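Putative dihydrodipicolinate synthase (Thermus thermophilus, PDB 2PCQ) is a putative member of the dihydrodipicolinate synthase family, built as a parallel eight-stranded TIM barrel and assembled from four chains. Local coordinates at residues M1-I6 with V32-V37; S40-G44 with G237-K242; E50-R54 with G79-E83; D133-V139 with R160-Y164; F181-A186 with L207-F211. One frame throughout, in Å; residues are numbered along the deposited sequence.

Contact 1: residues M1-I6 with V32-V37; sequences MILPPI and VDGLLV
Strands 2-6 and 36-37 are the first two staves of the TIM barrel, and M1-I6 meets strand 36-37 and the residues leading into it. At the start the carboxylate of D33 closes the pair: I2 N donates to D33 OD2 over 2.9 Å in a fairly straight bond (162°), reaching the oxygen on its anti side and a little above the carboxylate plane. D33 N in turn gives its proton to I2 O at 3.1 Å, so D33 bonds both N and O of I2, through side chain and backbone. With CG anti to its carbonyl carbon (chi1 -68°), the D33 side chain swings back beside its own N and past CB of selenomethionine M1. R205 forms a salt bridge with the same OD2, which ties helix 201-212 to this corner. The two strands are joined right-handedly through helix 18-28, the first beta-alpha-beta unit of the barrel. Further along, P4 has no N-H to offer; its CD lies 3.1 Å from G34 O, while its ring reaches V32 end-first, CD to CG2 at 3.5 Å. P4 O then accepts from L36 N at 3.2 Å, the donor tilted out of the carbonyl plane. P5 and L36 form a parallel bridge and turn to the same face of the sheet, where P5 CB touches L36 CD2. CG2 of I6 packs on L35 CD2 at 3.9 Å, and F21 of helix 18-28 touches I6. A water donates to both I6 O and L36 O, each at 2.7 Å, linking the strand ends.

Contact 2: residues S40-G44 with G237-K242; sequences SNGEG and GVPLLK
E43 and K242 join the loop that follows the second barrel strand to helix 216-247, one of the helices added after the eight-stranded TIM barrel. The tight part is an ion pair buried beside V238. K242 NZ donates to E43 OE2 at 2.8 Å, meeting the syn side of the oxygen 28° out of the carboxylate plane. The two chains come from opposite directions, both extended beyond CG, and K242 CE follows its nitrogen to 3.3 Å from OE2. NZ also binds the carbonyls of T8 and Y254, while E43 OE1 takes bonds from H46 and R256 N; with both oxygens engaged, the carboxylate is held against turning, and the lysine probably stays charged. V238 walls the pair: its CG1, anti to the backbone N (chi1 175°), lies 3.4 Å from E43 OE2. The hydroxyl of Y100 of the second subunit hydrogen-bonds S40 O, and its side chain packs on V238, so a neighbouring chain covers this region.

The side of N41, which is partly exposed, is looser and wetter. No direct hydrogen bond crosses here; the amide slides past V238 in the opposite direction and crosses L241, whose CD2 stands 3.9 Å from N41 OD1. V238 CG2 is equally distant from that oxygen. A water lies 2.9 Å from N41 OD1 and makes a weaker approach, 3.2 Å, to G237 O.

Contact 3: residues E50-R54 with G79-E83; sequences EERAR and GALLE
E83 OE1 is gripped from two directions: R52 NE donates to it at 2.8 Å, and a water donates to it at 2.7 Å. The other carboxylate oxygen, OE2, takes R52 NH2 at 2.9 Å in a nearly straight bond (166°). The arginine therefore holds the glutamate side-on, NE and one NH each reaching a separate oxygen on its syn side. Both acceptors lie in or near the guanidinium plane, although that plane and the carboxylate are turned 37° apart, and the two side chains cross at about a right angle. R52 leaves its helix with CG anti to the backbone N (chi1 -178°), runs straight, then bends at chi3 to lay the guanidinium beside the neighbouring helix. There A80 CA sits over one face of the group, 3.6 Å above the plane and offset toward its rim. Next to R52 on helix 49-57, A53 CB packs against E83 CD at 3.5 Å, a methyl lying against the carboxylate.

Helices 49-57 and 74-87 are consecutive outer helices of the TIM barrel, separated by strand 66-69. The short segments 50-54 and 79-83 run nearly parallel, with axes 10.3 Å apart, and A80 touches L69 of that strand. The water on E83 OE1 also makes a weak bond to R52 O, a carbonyl that additionally accepts from the hydroxyl of Y38. Two hydrogen bonds within one ion pair fix both the distance and the rotation of the charged groups, so this surface contact is directional as well as electrostatic, and the pairing probably favours the charged form of both groups.

Contact 4: residues D133-V139 with R160-Y164; sequences DLPLEAV and RIAFY
The guanidinium of R160 carries L136 CD2 over the centre of one face, 3.8 Å above the plane, and has L134 O at its edge. Beside it the F163 ring takes L136 CB over one face, 4.1 Å from the centroid in a CH-pi contact. These groups join helix 136-142, with the loop leading into it, to helix 158-167, outer elements of the TIM barrel.

R160 grips L134 end-on, NH2 and NH1 both donating to the one carbonyl oxygen at 2.9 and 3.0 Å. NH2 approaches in the carbonyl plane, whereas NH1 stands well above it. A bend at chi3 (60°) turns the arginine's end toward this carbonyl, and the salt bridge from NE to D153 holds its rim elsewhere. D153 also binds the hydroxyl of Y164, so one carboxylate positions both residues.

L136 reaches in between the rings: CD1 lies over the F163 ring and CD2 reaches Y164 CE1 at 3.6 Å, the leucine crossing the tyrosine at about a right angle. V139 CG1 touches that same ring carbon. F163 also packs on F227 of the third subunit. Toward D133, which is exposed, a water accepts from R160 NH1 at 3.0 Å and donates to D133 OD1 at 3.1 Å.

Contact 5: residues F181-A186 with L207-F211; sequences FLGALA and LLDHF
F211 CG stands anti to its backbone N (chi1 179°), which carries the ring across to L185, whose own CG lies anti to its carbonyl carbon (chi1 -66°). The two side chains then slide past each other in opposite directions, and L185 CB comes over the face of the F211 ring, 4.0 Å from its centroid, a CH-pi contact. Farther out on the ring, CZ reaches L185 O at 3.3 Å and A186 CA at 3.6 Å. L182 CD1 approaches F211 CD1 obliquely.

At the other end, L207 CD2 meets the edge of the F181 ring, 3.7 Å from CD2 of the phenylalanine. Between these aromatics L185 crosses L208 at about a right angle, CD2 to CD1 at 3.8 Å. The segments belong to helices 181-186 and 201-212, late outer helices of the TIM barrel, whose local axes cross at -37° and pass 10.6 Å apart. F181 and L208 both rest on I2 of strand 2-6, while F211 packs on L216 of the third subunit.

No hydrogen bond crosses the contact, so shape and apolar burial join the two helices, and F211, which carries much of this packing, also joins the subunit interface.

In the fold
Contact 1 comes first, closing the N-terminal strand-helix-strand loop between residues 1-6 and 32-37. Contact 2 opens directly afterwards and closes a loop of 192 residues, bringing the loop after the second strand to helix 216-247. Contacts 3, 4 and 5 nest within that loop, one after another without crossing, and each pairs neighbouring helices on the outside of the barrel. Contact 1 touches contact 2 through P5 and N41, and also touches contact 5, where the barrel closes. Contacts 4 and 5 meet at I161 and A184 and share the third subunit; contact 3 lies across the chain's centre from contact 5.

Contact 1: residues M1-I6 with V32-V37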
# COMPACT_ATOMS: atom_id res chain seq x y z
N MSE A 1 3.06 26.19 20.22
CA MSE A 1 2.89 27.38 19.34
C MSE A 1 2.12 27.04 18.08
O MSE A 1 1.84 25.87 17.80
CB MSE A 1 4.26 27.94 18.95
CG MSE A 1 5.14 28.28 20.12
SE MSE A 1 6.72 29.18 19.51
CE MSE A 1 7.75 27.60 19.02
N ILE A 2 1.78 28.08 17.32
CA ILE A 2 1.06 27.93 16.07
C ILE A 2 1.90 28.62 15.00
O ILE A 2 2.15 29.83 15.09
CB ILE A 2 -0.33 28.63 16.12
CG1 ILE A 2 -1.22 27.99 17.20
CG2 ILE A 2 -0.99 28.56 14.74
CD1 ILE A 2 -1.50 26.51 16.94
N LEU A 3 2.34 27.85 14.01
CA LEU A 3 3.13 28.40 12.92
C LEU A 3 2.55 27.96 11.59
O LEU A 3 2.15 26.82 11.42
CB LEU A 3 4.59 27.92 12.99
CG LEU A 3 5.45 28.35 14.17
CD1 LEU A 3 5.16 27.46 15.38
CD2 LEU A 3 6.91 28.25 13.78
N PRO A 4 2.49 28.88 10.62
CA PRO A 4 1.94 28.46 9.34
C PRO A 4 3.04 28.19 8.31
O PRO A 4 4.08 28.85 8.32
CB PRO A 4 1.09 29.65 8.93
CG PRO A 4 1.98 30.80 9.36
CD PRO A 4 2.47 30.35 10.74
N PRO A 5 2.84 27.19 7.44
CA PRO A 5 3.84 26.90 6.42
C PRO A 5 3.44 27.82 5.26
O PRO A 5 2.57 27.48 4.46
CB PRO A 5 3.60 25.43 6.11
CG PRO A 5 2.12 25.29 6.30
CD PRO A 5 1.88 26.09 7.57
N ILE A 6 4.04 29.01 5.19
CA ILE A 6 3.67 29.94 4.14
C ILE A 6 4.04 29.48 2.74
O ILE A 6 5.11 28.92 2.51
CB ILE A 6 4.28 31.35 4.37
CG1 ILE A 6 5.80 31.31 4.26
CG2 ILE A 6 3.86 31.88 5.74
CD1 ILE A 6 6.43 32.69 4.23
N VAL A 32 0.77 35.00 14.10
CA VAL A 32 1.28 33.72 14.57
C VAL A 32 2.55 33.82 15.42
O VAL A 32 3.14 34.89 15.53
CB VAL A 32 1.56 32.78 13.37
CG1 VAL A 32 0.26 32.45 12.65
CG2 VAL A 32 2.54 33.45 12.41
N ASP A 33 2.97 32.70 15.99
CA ASP A 33 4.17 32.67 16.83
C ASP A 33 5.46 32.70 16.02
O ASP A 33 6.52 33.07 16.53
CB ASP A 33 4.15 31.42 17.71
CG ASP A 33 3.05 31.45 18.75
OD1 ASP A 33 3.17 32.25 19.70
OD2 ASP A 33 2.07 30.70 18.61
N GLY A 34 5.37 32.30 14.76
CA GLY A 34 6.53 32.28 13.89
C GLY A 34 6.15 31.72 12.54
O GLY A 34 5.01 31.28 12.35
N LEU A 35 7.09 31.71 11.61
CA LEU A 35 6.81 31.20 10.27
C LEU A 35 7.68 30.02 9.91
O LEU A 35 8.80 29.87 10.42
CB LEU A 35 7.05 32.29 9.22
CG LEU A 35 6.34 33.64 9.31
CD1 LEU A 35 6.90 34.55 8.22
CD2 LEU A 35 4.83 33.46 9.15
N LEU A 36 7.16 29.17 9.03
CA LEU A 36 7.92 28.04 8.51
C LEU A 36 8.07 28.36 7.03
O LEU A 36 7.09 28.38 6.29
CB LEU A 36 7.17 26.71 8.66
CG LEU A 36 7.68 25.60 7.73
CD1 LEU A 36 9.18 25.40 7.90
CD2 LEU A 36 6.94 24.30 8.00
N VAL A 37 9.30 28.65 6.62
CA VAL A 37 9.58 28.96 5.22
C VAL A 37 10.02 27.68 4.51
O VAL A 37 10.82 26.91 5.04
CB VAL A 37 10.72 30.01 5.10
CG1 VAL A 37 10.96 30.36 3.64
CG2 VAL A 37 10.35 31.27 5.88
O HOH W 1 6.26 27.03 4.06

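Contact 2: residues S40-G44 with G237-K242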
# COMPACT_ATOMS: atom_id res chain seq x y z
N SER A 40 6.34 21.87 3.64
CA SER A 40 5.78 21.03 2.59
C SER A 40 4.77 21.77 1.70
O SER A 40 4.58 21.41 0.54
CB SER A 40 5.14 19.76 3.18
OG SER A 40 4.09 20.07 4.09
N ASN A 41 4.13 22.80 2.24
CA ASN A 41 3.18 23.59 1.45
C ASN A 41 3.87 24.78 0.79
O ASN A 41 3.22 25.57 0.09
CB ASN A 41 2.04 24.10 2.35
CG ASN A 41 0.93 23.07 2.53
OD1 ASN A 41 0.02 22.97 1.70
ND2 ASN A 41 1.00 22.30 3.62
N GLY A 42 5.18 24.90 1.00
CA GLY A 42 5.92 26.02 0.44
C GLY A 42 6.61 25.84 -0.91
O GLY A 42 7.31 26.73 -1.36
N GLU A 43 6.41 24.68 -1.55
CA GLU A 43 7.00 24.39 -2.85
C GLU A 43 8.51 24.57 -2.93
O GLU A 43 9.04 24.98 -3.96
CB GLU A 43 6.32 25.23 -3.95
CG GLU A 43 4.87 24.82 -4.21
CD GLU A 43 4.20 25.65 -5.30
OE1 GLU A 43 4.46 25.39 -6.49
OE2 GLU A 43 3.42 26.55 -4.95
N GLY A 44 9.19 24.25 -1.84
CA GLY A 44 10.64 24.37 -1.84
C GLY A 44 11.28 23.52 -2.92
O GLY A 44 12.23 23.96 -3.57
N GLY A 237 -4.66 20.62 -1.10
CA GLY A 237 -3.23 20.88 -1.19
C GLY A 237 -2.84 22.32 -1.49
O GLY A 237 -3.57 23.26 -1.18
N VAL A 238 -1.67 22.49 -2.11
CA VAL A 238 -1.16 23.81 -2.44
C VAL A 238 -2.06 24.67 -3.33
O VAL A 238 -2.23 25.86 -3.07
CB VAL A 238 0.25 23.72 -3.07
CG1 VAL A 238 0.72 25.10 -3.52
CG2 VAL A 238 1.23 23.16 -2.05
N PRO A 239 -2.65 24.08 -4.39
CA PRO A 239 -3.52 24.91 -5.24
C PRO A 239 -4.68 25.52 -4.46
O PRO A 239 -5.03 26.68 -4.67
CB PRO A 239 -3.99 23.92 -6.30
CG PRO A 239 -2.83 22.98 -6.43
CD PRO A 239 -2.45 22.75 -4.98
N LEU A 240 -5.29 24.75 -3.56
CA LEU A 240 -6.41 25.26 -2.78
C LEU A 240 -5.95 26.31 -1.78
O LEU A 240 -6.62 27.32 -1.59
CB LEU A 240 -7.13 24.12 -2.04
CG LEU A 240 -8.36 24.53 -1.23
CD1 LEU A 240 -9.35 25.27 -2.13
CD2 LEU A 240 -9.02 23.30 -0.60
N LEU A 241 -4.79 26.08 -1.16
CA LEU A 241 -4.24 27.02 -0.19
C LEU A 241 -3.98 28.38 -0.83
O LEU A 241 -4.37 29.41 -0.29
CB LEU A 241 -2.94 26.48 0.40
CG LEU A 241 -2.17 27.43 1.32
CD1 LEU A 241 -3.07 27.82 2.49
CD2 LEU A 241 -0.89 26.77 1.81
N LYS A 242 -3.31 28.38 -1.98
CA LYS A 242 -3.00 29.63 -2.66
C LYS A 242 -4.25 30.33 -3.17
O LYS A 242 -4.36 31.56 -3.07
CB LYS A 242 -2.02 29.38 -3.80
CG LYS A 242 -0.59 29.15 -3.32
CD LYS A 242 0.40 29.13 -4.48
CE LYS A 242 1.83 29.22 -3.97
NZ LYS A 242 2.81 29.26 -5.08
O HOH W 2 -2.90 22.96 1.91

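Contact 3: residues E50-R54 with G79-E83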
# COMPACT_ATOMS: atom_id res chain seq x y z
N GLU A 50 19.39 28.30 -6.76
CA GLU A 50 19.52 29.75 -6.93
C GLU A 50 18.25 30.47 -6.48
O GLU A 50 18.32 31.45 -5.74
CB GLU A 50 19.84 30.07 -8.39
CG GLU A 50 20.21 31.52 -8.69
CD GLU A 50 19.00 32.43 -8.77
OE1 GLU A 50 18.02 32.06 -9.45
OE2 GLU A 50 19.03 33.53 -8.16
N GLU A 51 17.10 29.98 -6.93
CA GLU A 51 15.82 30.58 -6.56
C GLU A 51 15.58 30.40 -5.06
O GLU A 51 15.07 31.29 -4.39
CB GLU A 51 14.68 29.94 -7.37
CG GLU A 51 14.89 30.05 -8.88
CD GLU A 51 13.86 29.28 -9.68
OE1 GLU A 51 13.57 28.12 -9.32
OE2 GLU A 51 13.35 29.83 -10.69
N ARG A 52 15.98 29.24 -4.54
CA ARG A 52 15.83 28.92 -3.12
C ARG A 52 16.54 29.97 -2.26
O ARG A 52 15.98 30.49 -1.30
CB ARG A 52 16.43 27.54 -2.83
CG ARG A 52 16.30 27.06 -1.39
CD ARG A 52 17.18 25.84 -1.16
NE ARG A 52 18.60 26.18 -1.31
CZ ARG A 52 19.53 25.36 -1.78
NH1 ARG A 52 19.23 24.13 -2.18
NH2 ARG A 52 20.79 25.78 -1.87
N ALA A 53 17.78 30.28 -2.62
CA ALA A 53 18.57 31.27 -1.89
C ALA A 53 18.00 32.67 -2.07
O ALA A 53 17.93 33.46 -1.13
CB ALA A 53 20.03 31.23 -2.37
N ARG A 54 17.58 32.97 -3.30
CA ARG A 54 17.01 34.27 -3.62
C ARG A 54 15.72 34.51 -2.84
O ARG A 54 15.51 35.58 -2.26
CB ARG A 54 16.74 34.35 -5.12
CG ARG A 54 16.72 35.76 -5.69
CD ARG A 54 16.73 35.70 -7.21
NE ARG A 54 15.44 35.29 -7.75
CZ ARG A 54 15.29 34.52 -8.83
NH1 ARG A 54 16.35 34.07 -9.47
NH2 ARG A 54 14.08 34.21 -9.26
N GLY A 79 24.46 23.68 0.95
CA GLY A 79 24.12 25.04 0.57
C GLY A 79 22.82 25.53 1.21
O GLY A 79 22.73 26.66 1.67
N ALA A 80 21.82 24.66 1.23
CA ALA A 80 20.53 25.00 1.81
C ALA A 80 20.71 25.35 3.28
O ALA A 80 20.12 26.32 3.77
CB ALA A 80 19.57 23.83 1.66
N LEU A 81 21.52 24.57 3.99
CA LEU A 81 21.76 24.81 5.40
C LEU A 81 22.49 26.13 5.62
O LEU A 81 22.11 26.92 6.48
CB LEU A 81 22.55 23.65 6.01
CG LEU A 81 22.79 23.67 7.53
CD1 LEU A 81 23.07 22.26 8.03
CD2 LEU A 81 23.94 24.60 7.87
N LEU A 82 23.54 26.38 4.84
CA LEU A 82 24.31 27.62 4.98
C LEU A 82 23.43 28.84 4.76
O LEU A 82 23.55 29.84 5.46
CB LEU A 82 25.48 27.65 3.98
CG LEU A 82 26.58 26.61 4.17
CD1 LEU A 82 27.66 26.80 3.11
CD2 LEU A 82 27.18 26.75 5.57
N GLU A 83 22.54 28.74 3.77
CA GLU A 83 21.62 29.82 3.45
C GLU A 83 20.65 30.09 4.60
O GLU A 83 20.42 31.24 4.97
CB GLU A 83 20.84 29.47 2.18
CG GLU A 83 21.68 29.55 0.91
CD GLU A 83 21.13 28.70 -0.23
OE1 GLU A 83 19.92 28.42 -0.24
OE2 GLU A 83 21.92 28.33 -1.12
O HOH W 3 17.69 29.41 0.99

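Contact 4: residues D133-V139 with R160-Y164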
# COMPACT_ATOMS: atom_id res chain seq x y z
N ASP A 133 9.13 6.56 4.69
CA ASP A 133 8.91 6.49 6.12
C ASP A 133 10.10 7.03 6.93
O ASP A 133 11.20 7.20 6.41
CB ASP A 133 8.63 5.03 6.51
CG ASP A 133 8.21 4.87 7.95
OD1 ASP A 133 7.43 5.72 8.44
OD2 ASP A 133 8.64 3.89 8.60
N LEU A 134 9.83 7.34 8.19
CA LEU A 134 10.84 7.81 9.13
C LEU A 134 10.51 6.96 10.35
O LEU A 134 9.74 7.38 11.22
CB LEU A 134 10.69 9.30 9.44
CG LEU A 134 11.71 9.87 10.45
CD1 LEU A 134 13.12 9.54 10.01
CD2 LEU A 134 11.54 11.37 10.55
N PRO A 135 11.06 5.74 10.41
CA PRO A 135 10.84 4.79 11.50
C PRO A 135 10.95 5.40 12.88
O PRO A 135 11.81 6.24 13.13
CB PRO A 135 11.91 3.73 11.25
CG PRO A 135 12.05 3.74 9.76
CD PRO A 135 12.06 5.22 9.45
N LEU A 136 10.07 4.98 13.78
CA LEU A 136 10.10 5.47 15.15
C LEU A 136 11.43 5.07 15.78
O LEU A 136 11.95 5.77 16.66
CB LEU A 136 8.92 4.90 15.94
CG LEU A 136 7.54 5.41 15.48
CD1 LEU A 136 6.42 4.69 16.22
CD2 LEU A 136 7.46 6.91 15.70
N GLU A 137 12.00 3.95 15.33
CA GLU A 137 13.29 3.49 15.85
C GLU A 137 14.34 4.55 15.55
O GLU A 137 15.20 4.84 16.39
CB GLU A 137 13.72 2.17 15.20
CG GLU A 137 12.92 0.93 15.59
CD GLU A 137 11.48 0.96 15.09
OE1 GLU A 137 11.23 1.54 14.01
OE2 GLU A 137 10.61 0.38 15.77
N ALA A 138 14.29 5.11 14.35
CA ALA A 138 15.25 6.14 13.94
C ALA A 138 15.03 7.41 14.75
O ALA A 138 15.98 8.06 15.17
CB ALA A 138 15.12 6.42 12.45
N VAL A 139 13.76 7.77 14.96
CA VAL A 139 13.45 8.97 15.73
C VAL A 139 14.01 8.84 17.14
O VAL A 139 14.57 9.79 17.69
CB VAL A 139 11.92 9.21 15.81
CG1 VAL A 139 11.63 10.44 16.68
CG2 VAL A 139 11.34 9.42 14.41
N ARG A 160 2.05 7.52 16.33
CA ARG A 160 3.41 8.05 16.37
C ARG A 160 3.50 9.15 17.42
O ARG A 160 4.45 9.20 18.20
CB ARG A 160 3.81 8.60 14.99
CG ARG A 160 3.96 7.53 13.91
CD ARG A 160 4.26 8.14 12.54
NE ARG A 160 5.50 8.92 12.54
CZ ARG A 160 6.70 8.44 12.22
NH1 ARG A 160 6.83 7.17 11.86
NH2 ARG A 160 7.76 9.23 12.27
N ILE A 161 2.50 10.03 17.46
CA ILE A 161 2.47 11.12 18.43
C ILE A 161 2.45 10.53 19.85
O ILE A 161 3.16 11.01 20.74
CB ILE A 161 1.22 12.01 18.25
CG1 ILE A 161 1.16 12.56 16.82
CG2 ILE A 161 1.23 13.14 19.27
CD1 ILE A 161 2.26 13.53 16.47
N ALA A 162 1.62 9.51 20.05
CA ALA A 162 1.51 8.86 21.35
C ALA A 162 2.85 8.25 21.75
O ALA A 162 3.22 8.26 22.93
CB ALA A 162 0.43 7.77 21.30
N PHE A 163 3.57 7.72 20.77
CA PHE A 163 4.88 7.12 21.00
C PHE A 163 5.85 8.18 21.52
O PHE A 163 6.52 7.98 22.53
CB PHE A 163 5.43 6.52 19.71
CG PHE A 163 6.84 6.02 19.83
CD1 PHE A 163 7.11 4.72 20.25
CD2 PHE A 163 7.92 6.86 19.55
CE1 PHE A 163 8.43 4.26 20.37
CE2 PHE A 163 9.23 6.41 19.67
CZ PHE A 163 9.49 5.11 20.08
N TYR A 164 5.94 9.32 20.83
CA TYR A 164 6.85 10.38 21.26
C TYR A 164 6.54 10.78 22.69
O TYR A 164 7.44 10.96 23.51
CB TYR A 164 6.72 11.63 20.38
CG TYR A 164 6.76 11.40 18.88
CD1 TYR A 164 7.66 10.50 18.31
CD2 TYR A 164 5.92 12.12 18.03
CE1 TYR A 164 7.71 10.31 16.92
CE2 TYR A 164 5.97 11.94 16.65
CZ TYR A 164 6.86 11.04 16.11
OH TYR A 164 6.89 10.87 14.74
O HOH W 4 5.19 5.09 10.49

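Contact 5: residues F181-A186 with L207-F211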
# COMPACT_ATOMS: atom_id res chain seq x y z
N PHE A 181 -5.98 17.83 15.10
CA PHE A 181 -5.27 18.72 16.00
C PHE A 181 -5.52 18.52 17.49
O PHE A 181 -4.58 18.34 18.26
CB PHE A 181 -5.54 20.18 15.62
CG PHE A 181 -4.61 21.17 16.26
CD1 PHE A 181 -3.24 20.90 16.33
CD2 PHE A 181 -5.08 22.36 16.80
CE1 PHE A 181 -2.36 21.81 16.92
CE2 PHE A 181 -4.21 23.28 17.39
CZ PHE A 181 -2.85 23.00 17.45
N LEU A 182 -6.79 18.53 17.91
CA LEU A 182 -7.08 18.36 19.33
C LEU A 182 -6.59 17.00 19.83
O LEU A 182 -6.15 16.87 20.97
CB LEU A 182 -8.58 18.52 19.61
CG LEU A 182 -9.00 18.42 21.08
CD1 LEU A 182 -8.20 19.41 21.91
CD2 LEU A 182 -10.49 18.70 21.21
N GLY A 183 -6.67 15.99 18.97
CA GLY A 183 -6.21 14.66 19.35
C GLY A 183 -4.71 14.66 19.60
O GLY A 183 -4.23 14.02 20.53
N ALA A 184 -3.97 15.36 18.74
CA ALA A 184 -2.52 15.44 18.87
C ALA A 184 -2.15 16.16 20.17
O ALA A 184 -1.22 15.76 20.87
CB ALA A 184 -1.93 16.17 17.69
N LEU A 185 -2.89 17.23 20.48
CA LEU A 185 -2.64 17.99 21.70
C LEU A 185 -2.85 17.11 22.92
O LEU A 185 -2.07 17.15 23.87
CB LEU A 185 -3.57 19.21 21.76
CG LEU A 185 -3.35 20.29 20.69
CD1 LEU A 185 -4.33 21.43 20.91
CD2 LEU A 185 -1.91 20.80 20.76
N ALA A 186 -3.91 16.31 22.89
CA ALA A 186 -4.21 15.42 24.00
C ALA A 186 -3.05 14.45 24.16
O ALA A 186 -2.73 14.03 25.27
CB ALA A 186 -5.50 14.66 23.73
N LEU A 207 -7.83 27.27 19.98
CA LEU A 207 -8.05 25.86 20.26
C LEU A 207 -6.93 25.36 21.17
O LEU A 207 -7.17 24.66 22.15
CB LEU A 207 -8.08 25.06 18.95
CG LEU A 207 -8.22 23.53 19.01
CD1 LEU A 207 -9.26 23.12 20.04
CD2 LEU A 207 -8.63 23.03 17.62
N LEU A 208 -5.70 25.74 20.84
CA LEU A 208 -4.54 25.37 21.63
C LEU A 208 -4.69 25.93 23.05
O LEU A 208 -4.43 25.24 24.03
CB LEU A 208 -3.26 25.92 20.98
CG LEU A 208 -1.95 25.79 21.76
CD1 LEU A 208 -1.69 24.33 22.09
CD2 LEU A 208 -0.80 26.37 20.93
N ASP A 209 -5.11 27.19 23.15
CA ASP A 209 -5.30 27.83 24.45
C ASP A 209 -6.36 27.12 25.29
O ASP A 209 -6.15 26.86 26.47
CB ASP A 209 -5.67 29.31 24.30
CG ASP A 209 -4.50 30.16 23.83
OD1 ASP A 209 -3.34 29.81 24.14
OD2 ASP A 209 -4.75 31.20 23.18
N HIS A 210 -7.50 26.81 24.67
CA HIS A 210 -8.57 26.11 25.38
C HIS A 210 -8.03 24.82 25.99
O HIS A 210 -8.30 24.52 27.15
CB HIS A 210 -9.72 25.75 24.44
CG HIS A 210 -10.63 26.90 24.11
ND1 HIS A 210 -11.16 27.73 25.07
CD2 HIS A 210 -11.15 27.31 22.92
CE1 HIS A 210 -11.97 28.60 24.49
NE2 HIS A 210 -11.98 28.37 23.19
N PHE A 211 -7.28 24.06 25.20
CA PHE A 211 -6.74 22.81 25.70
C PHE A 211 -5.78 23.04 26.85
O PHE A 211 -5.91 22.43 27.91
CB PHE A 211 -6.00 22.05 24.59
CG PHE A 211 -5.40 20.75 25.05
CD1 PHE A 211 -6.21 19.64 25.27
CD2 PHE A 211 -4.04 20.66 25.31
CE1 PHE A 211 -5.66 18.45 25.76
CE2 PHE A 211 -3.48 19.48 25.79
CZ PHE A 211 -4.29 18.37 26.01